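Local coordinates for protein geranyltranstransferase (PDB 3P8L) that probably catalyses the magnesium-dependent condensation of isopentenyl diphosphate with geranyl diphosphate to give farnesyl diphosphate and diphosphate, at residues Q16-V21 with L53-V58; E22-D27 with V76-E81; D27-Y32 with A41-I46; K142-Q147 with G197-N202. All coordinates share one frame; numbering follows the deposited sequence. Where two conformers were deposited one is given.

Contact 1 (Q16-V21 with L53-V58); sequences QHLPLV and LRPLLV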
loop_
_atom_site.group_PDB
_atom_site.type_symbol
_atom_site.label_atom_id
_atom_site.label_comp_id
_atom_site.label_asym_id
_atom_site.label_seq_id
_atom_site.Cartn_x
_atom_site.Cartn_y
_atom_site.Cartn_z
ATOM N N GLN A 16 -11.300 15.064 22.009
ATOM C CA GLN A 16 -12.321 15.639 21.129
ATOM C C GLN A 16 -12.176 15.101 19.703
ATOM O O GLN A 16 -13.158 14.810 19.011
ATOM C CB GLN A 16 -12.224 17.175 21.146
ATOM C CG GLN A 16 -13.166 17.866 20.161
ATOM C CD GLN A 16 -13.381 19.343 20.443
ATOM O OE1 GLN A 16 -12.926 19.864 21.455
ATOM N NE2 GLN A 16 -14.116 20.012 19.557
ATOM N N HIS A 17 -10.940 14.938 19.263
ATOM C CA HIS A 17 -10.715 14.671 17.839
ATOM C C HIS A 17 -10.315 13.242 17.462
ATOM O O HIS A 17 -10.790 12.734 16.450
ATOM C CB HIS A 17 -9.736 15.693 17.270
ATOM C CG HIS A 17 -10.267 17.088 17.302
ATOM N ND1 HIS A 17 -11.191 17.554 16.389
ATOM C CD2 HIS A 17 -10.011 18.121 18.141
ATOM C CE1 HIS A 17 -11.491 18.811 16.668
ATOM N NE2 HIS A 17 -10.786 19.180 17.724
ATOM N N LEU A 18 -9.473 12.602 18.275
ATOM C CA LEU A 18 -9.078 11.203 18.005
ATOM C C LEU A 18 -10.212 10.186 17.794
ATOM O O LEU A 18 -10.097 9.373 16.891
ATOM C CB LEU A 18 -8.040 10.668 19.009
ATOM C CG LEU A 18 -6.659 11.314 18.905
ATOM C CD1 LEU A 18 -5.757 10.708 19.974
ATOM C CD2 LEU A 18 -6.076 11.154 17.473
ATOM N N PRO A 19 -11.316 10.243 18.590
ATOM C CA PRO A 19 -12.455 9.360 18.258
ATOM C C PRO A 19 -13.046 9.500 16.848
ATOM O O PRO A 19 -13.605 8.527 16.303
ATOM C CB PRO A 19 -13.506 9.747 19.283
ATOM C CG PRO A 19 -12.705 10.156 20.471
ATOM C CD PRO A 19 -11.481 10.838 19.933
ATOM N N LEU A 20 -12.915 10.675 16.248
ATOM C CA LEU A 20 -13.409 10.851 14.888
ATOM C C LEU A 20 -12.451 10.197 13.883
ATOM O O LEU A 20 -12.873 9.746 12.817
ATOM C CB LEU A 20 -13.590 12.344 14.565
ATOM C CG LEU A 20 -14.404 13.117 15.619
ATOM C CD1 LEU A 20 -14.538 14.575 15.273
ATOM C CD2 LEU A 20 -15.752 12.522 15.686
ATOM N N VAL A 21 -11.163 10.164 14.219
ATOM C CA VAL A 21 -10.195 9.474 13.382
ATOM C C VAL A 21 -10.477 7.966 13.452
ATOM O O VAL A 21 -10.550 7.301 12.410
ATOM C CB VAL A 21 -8.754 9.795 13.791
ATOM C CG1 VAL A 21 -7.756 9.107 12.853
ATOM C CG2 VAL A 21 -8.526 11.316 13.771
ATOM N N LEU A 53 -0.420 8.716 18.026
ATOM C CA LEU A 53 0.507 9.825 17.916
ATOM C C LEU A 53 0.508 10.461 16.540
ATOM O O LEU A 53 0.473 11.694 16.425
ATOM C CB LEU A 53 1.926 9.387 18.299
ATOM C CG LEU A 53 3.039 10.432 18.150
ATOM C CD1 LEU A 53 2.744 11.653 19.015
ATOM C CD2 LEU A 53 4.410 9.848 18.485
ATOM N N ARG A 54 0.509 9.635 15.502
ATOM C CA ARG A 54 0.599 10.143 14.135
ATOM C C ARG A 54 -0.622 10.966 13.644
ATOM O O ARG A 54 -0.442 12.099 13.170
ATOM C CB ARG A 54 1.032 9.038 13.160
ATOM C CG ARG A 54 2.485 8.588 13.395
ATOM C CD ARG A 54 2.750 7.108 13.012
ATOM N NE ARG A 54 4.063 6.707 13.500
ATOM C CZ ARG A 54 4.337 6.338 14.750
ATOM N NH1 ARG A 54 3.376 6.239 15.671
ATOM N NH2 ARG A 54 5.589 6.032 15.078
ATOM N N PRO A 55 -1.845 10.410 13.751
ATOM C CA PRO A 55 -3.027 11.235 13.473
ATOM C C PRO A 55 -3.154 12.436 14.420
ATOM O O PRO A 55 -3.609 13.497 13.987
ATOM C CB PRO A 55 -4.202 10.261 13.677
ATOM C CG PRO A 55 -3.680 9.135 14.478
ATOM C CD PRO A 55 -2.230 9.015 14.059
ATOM N N LEU A 56 -2.744 12.274 15.679
ATOM C CA LEU A 56 -2.713 13.383 16.626
ATOM C C LEU A 56 -1.830 14.519 16.119
ATOM O O LEU A 56 -2.249 15.672 16.149
ATOM C CB LEU A 56 -2.324 12.954 18.055
ATOM C CG LEU A 56 -2.453 14.043 19.138
ATOM C CD1 LEU A 56 -3.885 14.604 19.133
ATOM C CD2 LEU A 56 -2.053 13.577 20.545
ATOM N N LEU A 57 -0.654 14.189 15.585
ATOM C CA LEU A 57 0.232 15.199 14.973
ATOM C C LEU A 57 -0.393 15.937 13.788
ATOM O O LEU A 57 -0.318 17.168 13.728
ATOM C CB LEU A 57 1.567 14.575 14.570
ATOM C CG LEU A 57 2.537 14.300 15.719
ATOM C CD1 LEU A 57 3.651 13.394 15.208
ATOM C CD2 LEU A 57 3.098 15.601 16.300
ATOM N N VAL A 58 -1.029 15.190 12.875
ATOM C CA VAL A 58 -1.743 15.776 11.738
ATOM C C VAL A 58 -2.724 16.853 12.217
ATOM O O VAL A 58 -2.663 17.996 11.766
ATOM C CB VAL A 58 -2.516 14.725 10.893
ATOM C CG1 VAL A 58 -3.302 15.401 9.778
ATOM C CG2 VAL A 58 -1.576 13.694 10.275
#
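V21 presses one methyl on the ring of P55, and this is the tight part of the contact: V21 CG1 lies 3.8 Å from P55 CB, with the two side chains crossing at about a right angle. With CG1 anti to the backbone N (chi1 -177°), that branch is the one that meets the proline, and both residues are buried. One turn earlier, L18 contributes the most buried surface but sits on the more open side. It sets out along the flank of its helix, yet its CD2 methyl comes back over the start of helix 53-64, 3.9 Å from the backbone N of L56 and 4.2 Å from L56 CB. The same methyl is 4.3 Å from P55 CB, so it rides over the P55-L56 junction. L18 and L56 are both partly exposed, and P19 and L20, on the far side of segment 16-21, are exposed outright. The contact is wholly apolar and small, 171 Å² over both sides. The short axes pass 10.2 Å apart at 117° between their N-to-C directions. Helix 13-31 is kinked at this point: P19 has no amide hydrogen to give, and the N of L20 lacks the usual i to i-4 bond, reaching H17 O, three residues back, at 3.0 Å. In this mainly helical prenyltransferase fold the N-terminal helix thus lies across the first turns of helix 53-64. H17 is hydrogen-bonded to Y74 of helix 71-92, while P55 also packs on E81 of that helix; V58 and L57 face helix 175-200.

Contact 2 (E22-D27 with V76-E81); sequences EKVMVD and VAASLE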
loop_
_atom_site.group_PDB
_atom_site.type_symbol
_atom_site.label_atom_id
_atom_site.label_comp_id
_atom_site.label_asym_id
_atom_site.label_seq_id
_atom_site.Cartn_x
_atom_site.Cartn_y
_atom_site.Cartn_z
ATOM N N GLU A 22 -10.672 7.447 14.671
ATOM C CA GLU A 22 -11.015 6.033 14.841
ATOM C C GLU A 22 -12.306 5.689 14.076
ATOM O O GLU A 22 -12.369 4.681 13.377
ATOM C CB GLU A 22 -11.130 5.661 16.327
ATOM C CG GLU A 22 -11.556 4.220 16.551
ATOM C CD GLU A 22 -11.126 3.653 17.890
ATOM O OE1 GLU A 22 -12.008 3.146 18.614
ATOM O OE2 GLU A 22 -9.914 3.694 18.206
ATOM N N LYS A 23 -13.310 6.551 14.171
ATOM C CA LYS A 23 -14.564 6.354 13.427
ATOM C C LYS A 23 -14.358 6.251 11.900
ATOM O O LYS A 23 -14.886 5.343 11.267
ATOM C CB LYS A 23 -15.587 7.456 13.770
ATOM C CG LYS A 23 -16.993 7.168 13.260
ATOM C CD LYS A 23 -17.895 8.395 13.337
ATOM C CE LYS A 23 -19.362 8.010 13.212
ATOM N NZ LYS A 23 -19.660 7.179 12.002
ATOM N N VAL A 24 -13.586 7.170 11.312
ATOM C CA VAL A 24 -13.268 7.083 9.873
ATOM C C VAL A 24 -12.618 5.723 9.526
ATOM O O VAL A 24 -13.033 5.049 8.575
ATOM C CB VAL A 24 -12.420 8.284 9.392
ATOM C CG1 VAL A 24 -11.894 8.062 7.964
ATOM C CG2 VAL A 24 -13.274 9.599 9.452
ATOM N N MET A 25 -11.655 5.310 10.350
ATOM C CA MET A 25 -10.902 4.065 10.143
ATOM C C MET A 25 -11.849 2.877 10.200
ATOM O O MET A 25 -11.900 2.072 9.264
ATOM C CB MET A 25 -9.823 3.890 11.210
ATOM C CG MET A 25 -8.618 4.804 11.086
ATOM S SD MET A 25 -7.428 4.531 12.413
ATOM C CE MET A 25 -6.659 3.109 11.803
ATOM N N VAL A 26 -12.628 2.806 11.281
ATOM C CA VAL A 26 -13.527 1.681 11.526
ATOM C C VAL A 26 -14.610 1.586 10.438
ATOM O O VAL A 26 -14.851 0.492 9.895
ATOM C CB VAL A 26 -14.110 1.735 12.976
ATOM C CG1 VAL A 26 -15.353 0.879 13.130
ATOM C CG2 VAL A 26 -13.039 1.354 14.001
ATOM N N ASP A 27 -15.234 2.723 10.111
ATOM C CA ASP A 27 -16.266 2.762 9.075
ATOM C C ASP A 27 -15.676 2.353 7.752
ATOM O O ASP A 27 -16.315 1.616 7.034
ATOM C CB ASP A 27 -16.884 4.158 8.878
ATOM C CG ASP A 27 -17.736 4.608 10.064
ATOM O OD1 ASP A 27 -18.026 3.796 10.946
ATOM O OD2 ASP A 27 -18.113 5.791 10.123
ATOM N N VAL A 76 -7.216 12.035 6.199
ATOM C CA VAL A 76 -5.754 11.986 6.119
ATOM C C VAL A 76 -5.145 11.375 7.388
ATOM O O VAL A 76 -4.223 10.560 7.299
ATOM C CB VAL A 76 -5.122 13.380 5.813
ATOM C CG1 VAL A 76 -3.581 13.357 5.889
ATOM C CG2 VAL A 76 -5.522 13.855 4.408
ATOM N N ALA A 77 -5.660 11.785 8.556
ATOM C CA ALA A 77 -5.198 11.281 9.839
ATOM C C ALA A 77 -5.423 9.755 9.927
ATOM O O ALA A 77 -4.548 9.035 10.367
ATOM C CB ALA A 77 -5.880 12.013 11.019
ATOM N N ALA A 78 -6.577 9.304 9.442
ATOM C CA ALA A 78 -6.971 7.903 9.453
ATOM C C ALA A 78 -6.113 7.031 8.525
ATOM O O ALA A 78 -5.688 5.932 8.920
ATOM C CB ALA A 78 -8.463 7.793 9.120
ATOM N N SER A 79 -5.845 7.543 7.320
ATOM C CA SER A 79 -4.965 6.881 6.352
ATOM C C SER A 79 -3.567 6.653 6.936
ATOM O O SER A 79 -3.013 5.546 6.844
ATOM C CB SER A 79 -4.872 7.700 5.061
ATOM O OG SER A 79 -6.069 7.606 4.312
ATOM N N LEU A 80 -3.009 7.688 7.562
ATOM C CA LEU A 80 -1.703 7.565 8.223
ATOM C C LEU A 80 -1.700 6.539 9.369
ATOM O O LEU A 80 -0.770 5.708 9.488
ATOM C CB LEU A 80 -1.235 8.939 8.721
ATOM C CG LEU A 80 0.093 9.030 9.461
ATOM C CD1 LEU A 80 1.236 8.539 8.595
ATOM C CD2 LEU A 80 0.352 10.472 9.964
ATOM N N GLU A 81 -2.747 6.572 10.202
ATOM C CA GLU A 81 -2.851 5.616 11.294
ATOM C C GLU A 81 -3.055 4.162 10.797
ATOM O O GLU A 81 -2.598 3.222 11.460
ATOM C CB GLU A 81 -3.909 6.041 12.309
ATOM C CG GLU A 81 -3.936 5.210 13.592
ATOM C CD GLU A 81 -2.650 5.288 14.446
ATOM O OE1 GLU A 81 -1.638 5.960 14.097
ATOM O OE2 GLU A 81 -2.666 4.649 15.499
#
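A78 receives two side chains of helix 13-31 on its single methyl: V24 CG1 and M25 CG each come within 3.6 Å of A78 CB. The small residue lets the backbones close in, with 5.5 Å between the CA atoms of M25 and A78 and 8.6 Å between the short helix axes, which cross at -65°. M25 then runs on past the alanine. With CG anti to the carbonyl carbon (chi1 -73°) and an extended second torsion, its SD comes to 3.7 Å from E81 CG; the bend at chi3 (79°) then lays CE against the same glutamate, 3.9 Å from E81 CG. M25 and E81 meet at a slant, so sulfur and terminal methyl both lie against the CB-CG portion of the glutamate, while its carboxylate heads elsewhere. That carboxylate is fixed by the second shell. E81 OE2 is in a salt bridge with R52 NH1, and the other terminal nitrogen of the same arginine pairs with E22 OE2, so R52 joins the two helices through charges next to the apolar patch. On the outer face of helix 13-31, K23 NZ bridges to D27 OD2 at 2.8 Å, on that oxygen's syn side, one turn along the same helix. The layered helices of a prenyl synthase surround the contact: L131 of helix 114-133 packs on both V24 and A78, I46 of helix 36-47 touches M25, and helix 53-64 sets P55 on A77 and V58 on L80.

Contact 3 (D27-Y32 with A41-I46); sequences DFIAEY and AMLYSI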
loop_
_atom_site.group_PDB
_atom_site.type_symbol
_atom_site.label_atom_id
_atom_site.label_comp_id
_atom_site.label_asym_id
_atom_site.label_seq_id
_atom_site.Cartn_x
_atom_site.Cartn_y
_atom_site.Cartn_z
ATOM N N ASP A 27 -15.234 2.723 10.111
ATOM C CA ASP A 27 -16.266 2.762 9.075
ATOM C C ASP A 27 -15.676 2.353 7.752
ATOM O O ASP A 27 -16.315 1.616 7.034
ATOM C CB ASP A 27 -16.884 4.158 8.878
ATOM C CG ASP A 27 -17.736 4.608 10.064
ATOM O OD1 ASP A 27 -18.026 3.796 10.946
ATOM O OD2 ASP A 27 -18.113 5.791 10.123
ATOM N N PHE A 28 -14.472 2.852 7.434
ATOM C CA PHE A 28 -13.832 2.522 6.169
ATOM C C PHE A 28 -13.551 1.030 6.047
ATOM O O PHE A 28 -13.817 0.454 4.996
ATOM C CB PHE A 28 -12.544 3.325 5.889
ATOM C CG PHE A 28 -12.031 3.122 4.511
ATOM C CD1 PHE A 28 -10.960 2.265 4.263
ATOM C CD2 PHE A 28 -12.665 3.728 3.440
ATOM C CE1 PHE A 28 -10.522 2.040 2.976
ATOM C CE2 PHE A 28 -12.225 3.513 2.134
ATOM C CZ PHE A 28 -11.151 2.665 1.907
ATOM N N ILE A 29 -13.055 0.421 7.120
ATOM C CA ILE A 29 -12.748 -1.014 7.108
ATOM C C ILE A 29 -14.036 -1.846 7.018
ATOM O O ILE A 29 -14.116 -2.785 6.234
ATOM C CB ILE A 29 -11.855 -1.444 8.308
ATOM C CG1 ILE A 29 -10.379 -1.261 7.969
ATOM C CG2 ILE A 29 -12.025 -2.916 8.641
ATOM C CD1 ILE A 29 -9.813 0.075 8.317
ATOM N N ALA A 30 -15.057 -1.476 7.791
ATOM C CA ALA A 30 -16.334 -2.210 7.794
ATOM C C ALA A 30 -17.049 -2.124 6.445
ATOM O O ALA A 30 -17.631 -3.095 5.989
ATOM C CB ALA A 30 -17.248 -1.697 8.919
ATOM N N GLU A 31 -16.966 -0.970 5.794
ATOM C CA GLU A 31 -17.697 -0.764 4.556
ATOM C C GLU A 31 -16.947 -1.220 3.289
ATOM O O GLU A 31 -17.579 -1.636 2.342
ATOM C CB GLU A 31 -18.148 0.694 4.439
ATOM C CG GLU A 31 -19.238 1.090 5.470
ATOM C CD GLU A 31 -19.324 2.606 5.743
ATOM O OE1 GLU A 31 -18.949 3.418 4.866
ATOM O OE2 GLU A 31 -19.778 2.989 6.845
ATOM N N TYR A 32 -15.615 -1.155 3.269
ATOM C CA TYR A 32 -14.863 -1.458 2.045
ATOM C C TYR A 32 -14.054 -2.755 2.169
ATOM O O TYR A 32 -12.988 -2.892 1.571
ATOM C CB TYR A 32 -13.935 -0.299 1.671
ATOM C CG TYR A 32 -14.624 0.931 1.101
ATOM C CD1 TYR A 32 -15.409 1.771 1.911
ATOM C CD2 TYR A 32 -14.475 1.266 -0.247
ATOM C CE1 TYR A 32 -16.040 2.886 1.388
ATOM C CE2 TYR A 32 -15.109 2.384 -0.786
ATOM C CZ TYR A 32 -15.882 3.189 0.033
ATOM O OH TYR A 32 -16.488 4.298 -0.498
ATOM N N ALA A 41 -10.074 -9.084 11.561
ATOM C CA ALA A 41 -8.681 -9.107 11.959
ATOM C C ALA A 41 -8.067 -7.700 11.898
ATOM O O ALA A 41 -7.324 -7.291 12.809
ATOM C CB ALA A 41 -7.922 -10.086 11.101
ATOM N N MET A 42 -8.435 -6.943 10.866
ATOM C CA MET A 42 -8.009 -5.541 10.757
ATOM C C MET A 42 -8.615 -4.712 11.888
ATOM O O MET A 42 -7.912 -3.937 12.532
ATOM C CB MET A 42 -8.347 -4.965 9.361
ATOM C CG MET A 42 -7.513 -5.591 8.231
ATOM S SD MET A 42 -7.706 -5.053 6.498
ATOM C CE MET A 42 -9.435 -5.406 6.316
ATOM N N LEU A 43 -9.917 -4.878 12.134
ATOM C CA LEU A 43 -10.586 -4.155 13.222
ATOM C C LEU A 43 -10.001 -4.538 14.580
ATOM O O LEU A 43 -9.917 -3.710 15.473
ATOM C CB LEU A 43 -12.098 -4.405 13.224
ATOM C CG LEU A 43 -13.005 -3.799 12.149
ATOM C CD1 LEU A 43 -14.455 -4.307 12.293
ATOM C CD2 LEU A 43 -12.988 -2.268 12.198
ATOM N N TYR A 44 -9.591 -5.796 14.747
ATOM C CA TYR A 44 -8.966 -6.185 16.005
ATOM C C TYR A 44 -7.767 -5.288 16.327
ATOM O O TYR A 44 -7.680 -4.723 17.428
ATOM C CB TYR A 44 -8.530 -7.655 15.995
ATOM C CG TYR A 44 -7.730 -8.023 17.228
ATOM C CD1 TYR A 44 -8.375 -8.267 18.442
ATOM C CD2 TYR A 44 -6.350 -8.160 17.173
ATOM C CE1 TYR A 44 -7.655 -8.617 19.589
ATOM C CE2 TYR A 44 -5.605 -8.485 18.320
ATOM C CZ TYR A 44 -6.282 -8.709 19.529
ATOM O OH TYR A 44 -5.596 -9.048 20.672
ATOM N N SER A 45 -6.874 -5.132 15.355
ATOM C CA SER A 45 -5.637 -4.399 15.572
ATOM C C SER A 45 -5.853 -2.893 15.707
ATOM O O SER A 45 -5.089 -2.228 16.395
ATOM C CB SER A 45 -4.647 -4.680 14.453
ATOM O OG SER A 45 -4.155 -6.006 14.532
ATOM N N ILE A 46 -6.886 -2.370 15.050
ATOM C CA ILE A 46 -7.315 -0.980 15.260
ATOM C C ILE A 46 -7.870 -0.774 16.684
ATOM O O ILE A 46 -7.418 0.133 17.412
ATOM C CB ILE A 46 -8.351 -0.540 14.182
ATOM C CG1 ILE A 46 -7.684 -0.424 12.819
ATOM C CG2 ILE A 46 -9.005 0.803 14.534
ATOM C CD1 ILE A 46 -8.672 -0.521 11.700
#
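I29 and I46 point at one another end to end, their CD1 methyls 3.6 Å apart, while I29 and L43 slide past each other in opposite directions. The two branches of I29 divide the work. CG2, anti to the backbone N, is turned to L43, whose CG and CD2 both lie 3.7 Å from it; CG1 and CD1 serve I46. L43 starts out along the flank of its own helix, and with CG anti to the carbonyl carbon (chi1 -72°) its CD2 methyl swings in over the CB-CG2 bond of I29. M42 meets the isoleucine more loosely, its CB 4.3 Å from I29 CG2 and its terminal CE at a similar distance. I29 was modelled in two conformers, and these distances belong to one of them. The two segments belong to a helical hairpin: helix 13-31 ends, the chain turns, and helix 36-47 runs back beside it, the short axes 168° apart in direction and 10.1 Å from each other. I29 stands opposite L43, their CA atoms 7.2 Å apart. The hairpin forms part of the largely helical isoprenoid synthase fold. The exchange between the two helices continues beyond these segments, where I46 and L43 both reach V26. M82 of helix 71-92 closes over I29 and F28. Near the turn, F28 CE2 lies 3.6 Å above the Y32 ring, near its rim, and Y32 and M42 pack on Q156 and N155 of the second subunit.

Contact 4 (K142-Q147 with G197-N202); sequences KVLLMQ and GGVLAN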
loop_
_atom_site.group_PDB
_atom_site.type_symbol
_atom_site.label_atom_id
_atom_site.label_comp_id
_atom_site.label_asym_id
_atom_site.label_seq_id
_atom_site.Cartn_x
_atom_site.Cartn_y
_atom_site.Cartn_z
ATOM N N LYS A 142 -4.616 15.901 -3.137
ATOM C CA LYS A 142 -4.788 14.461 -3.076
ATOM C C LYS A 142 -3.552 13.779 -3.618
ATOM O O LYS A 142 -2.965 12.951 -2.930
ATOM C CB LYS A 142 -6.032 14.037 -3.853
ATOM C CG LYS A 142 -6.416 12.578 -3.667
ATOM C CD LYS A 142 -7.793 12.277 -4.235
ATOM C CE LYS A 142 -8.865 12.694 -3.263
ATOM N NZ LYS A 142 -10.208 12.138 -3.668
ATOM N N VAL A 143 -3.122 14.186 -4.814
ATOM C CA VAL A 143 -1.961 13.596 -5.468
ATOM C C VAL A 143 -0.673 13.855 -4.702
ATOM O O VAL A 143 0.139 12.946 -4.540
ATOM C CB VAL A 143 -1.855 14.037 -6.967
ATOM C CG1 VAL A 143 -0.459 13.784 -7.567
ATOM C CG2 VAL A 143 -2.887 13.326 -7.786
ATOM N N LEU A 144 -0.511 15.079 -4.191
ATOM C CA LEU A 144 0.646 15.427 -3.371
ATOM C C LEU A 144 0.728 14.546 -2.116
ATOM O O LEU A 144 1.793 14.056 -1.764
ATOM C CB LEU A 144 0.600 16.916 -2.968
ATOM C CG LEU A 144 1.703 17.434 -2.037
ATOM C CD1 LEU A 144 3.092 17.235 -2.640
ATOM C CD2 LEU A 144 1.463 18.903 -1.699
ATOM N N LEU A 145 -0.395 14.371 -1.447
ATOM C CA LEU A 145 -0.390 13.643 -0.178
ATOM C C LEU A 145 -0.212 12.128 -0.400
ATOM O O LEU A 145 0.375 11.458 0.443
ATOM C CB LEU A 145 -1.634 13.980 0.654
ATOM C CG LEU A 145 -1.637 15.389 1.281
ATOM C CD1 LEU A 145 -2.733 15.515 2.303
ATOM C CD2 LEU A 145 -0.324 15.746 1.922
ATOM N N MET A 146 -0.664 11.623 -1.551
ATOM C CA MET A 146 -0.464 10.215 -1.917
ATOM C C MET A 146 1.013 9.980 -2.232
ATOM O O MET A 146 1.599 8.987 -1.792
ATOM C CB MET A 146 -1.378 9.796 -3.084
ATOM C CG MET A 146 -2.851 9.556 -2.678
ATOM S SD MET A 146 -3.978 8.989 -3.990
ATOM C CE MET A 146 -3.726 10.212 -5.265
ATOM N N GLN A 147 1.611 10.919 -2.970
ATOM C CA GLN A 147 3.050 10.918 -3.242
ATOM C C GLN A 147 3.857 10.904 -1.958
ATOM O O GLN A 147 4.807 10.111 -1.797
ATOM C CB GLN A 147 3.459 12.161 -4.070
ATOM C CG GLN A 147 3.090 12.098 -5.547
ATOM C CD GLN A 147 3.241 13.446 -6.267
ATOM O OE1 GLN A 147 3.506 14.475 -5.644
ATOM N NE2 GLN A 147 3.072 13.432 -7.587
ATOM N N GLY A 197 -0.251 18.088 7.749
ATOM C CA GLY A 197 -0.822 19.201 8.515
ATOM C C GLY A 197 -0.663 20.538 7.791
ATOM O O GLY A 197 -1.635 21.271 7.628
ATOM N N GLY A 198 0.553 20.824 7.320
ATOM C CA GLY A 198 0.822 22.020 6.498
ATOM C C GLY A 198 0.026 22.152 5.209
ATOM O O GLY A 198 -0.445 23.240 4.875
ATOM N N VAL A 199 -0.127 21.041 4.493
ATOM C CA VAL A 199 -0.835 21.007 3.222
ATOM C C VAL A 199 -2.333 21.195 3.447
ATOM O O VAL A 199 -3.004 21.943 2.716
ATOM C CB VAL A 199 -0.529 19.681 2.474
ATOM C CG1 VAL A 199 -1.451 19.460 1.294
ATOM C CG2 VAL A 199 0.918 19.655 2.031
ATOM N N LEU A 200 -2.846 20.528 4.479
ATOM C CA LEU A 200 -4.241 20.663 4.872
ATOM C C LEU A 200 -4.582 22.095 5.282
ATOM O O LEU A 200 -5.713 22.534 5.086
ATOM C CB LEU A 200 -4.599 19.674 6.000
ATOM C CG LEU A 200 -4.552 18.180 5.619
ATOM C CD1 LEU A 200 -4.638 17.279 6.860
ATOM C CD2 LEU A 200 -5.632 17.828 4.634
ATOM N N ALA A 201 -3.601 22.807 5.840
ATOM C CA ALA A 201 -3.806 24.171 6.309
ATOM C C ALA A 201 -3.390 25.235 5.277
ATOM O O ALA A 201 -3.328 26.428 5.605
ATOM C CB ALA A 201 -3.072 24.383 7.622
ATOM N N ASN A 202 -3.097 24.788 4.052
ATOM C CA ASN A 202 -2.688 25.657 2.938
ATOM C C ASN A 202 -1.458 26.530 3.167
ATOM O O ASN A 202 -1.407 27.670 2.706
ATOM C CB ASN A 202 -3.859 26.517 2.442
ATOM C CG ASN A 202 -4.242 26.197 1.015
ATOM O OD1 ASN A 202 -5.322 25.666 0.759
ATOM N ND2 ASN A 202 -3.350 26.506 0.074
#
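Helix 139-153 passes the C-terminal end of helix 175-200 with L145 and V199 as the nearest backbone positions, 8.1 Å between their CA atoms, a spacing bridged by side chains. V199 faces two successive leucines. Its CG1 and CB turn to L145, CG1 lying 3.9 Å from L145 CD2, in a tip-to-tip approach; its CG2 meets L144 CD2 at 3.8 Å, that leucine coming across at a slant, and also grazes L145. The leucines reach the valine by different routes: L144 has CG anti to the backbone N (chi1 177°), whereas in L145 CG lies beside the N (chi1 -73°). A slacker touch adds L200, whose side chain leaves along the flank of its helix before its CD2 comes 4.4 Å from L145 CD1. Just beyond, the helix stops in a Schellman motif: N202 takes positive phi, its N bonds V199 O at 3.1 Å, and Q203 N bonds G198 O. The valine at the centre of the contact thus also supplies a carbonyl to the helix end. Around the pair, V76 of helix 71-92 packs on L145 and L200, and V58 and V62 of helix 53-64 close on L200. Other residues of helix 139-153 meet the second subunit: M146 touches M146 of that subunit, and Q147 NE2 bonds its S133 O. Between the two segments the meeting is purely aliphatic, 158 Å² in all, so it probably rests on shape and on exclusion of water, with no directional bond to fix its angle.

How the contacts relate
From the N terminus, helix 13-31 supplies the first side of three contacts in turn. Its end folds back on helix 36-47 in contact 3, the shortest loop, and this lies within the longer loops of contacts 1 and 2. Those two cross, because 16-21 pairs with 53-58 and 22-27 with 76-81; they touch where P55 meets E81 and A77. Contacts 2 and 3 share D27 and meet through M25 and I46. Contact 4 opens only after the others have closed and ties helix 139-153 to helix 175-200. V58 and V76, both packed on L200, connect it to contacts 1 and 2, while contact 3 stays about 11 Å away at nearest atoms.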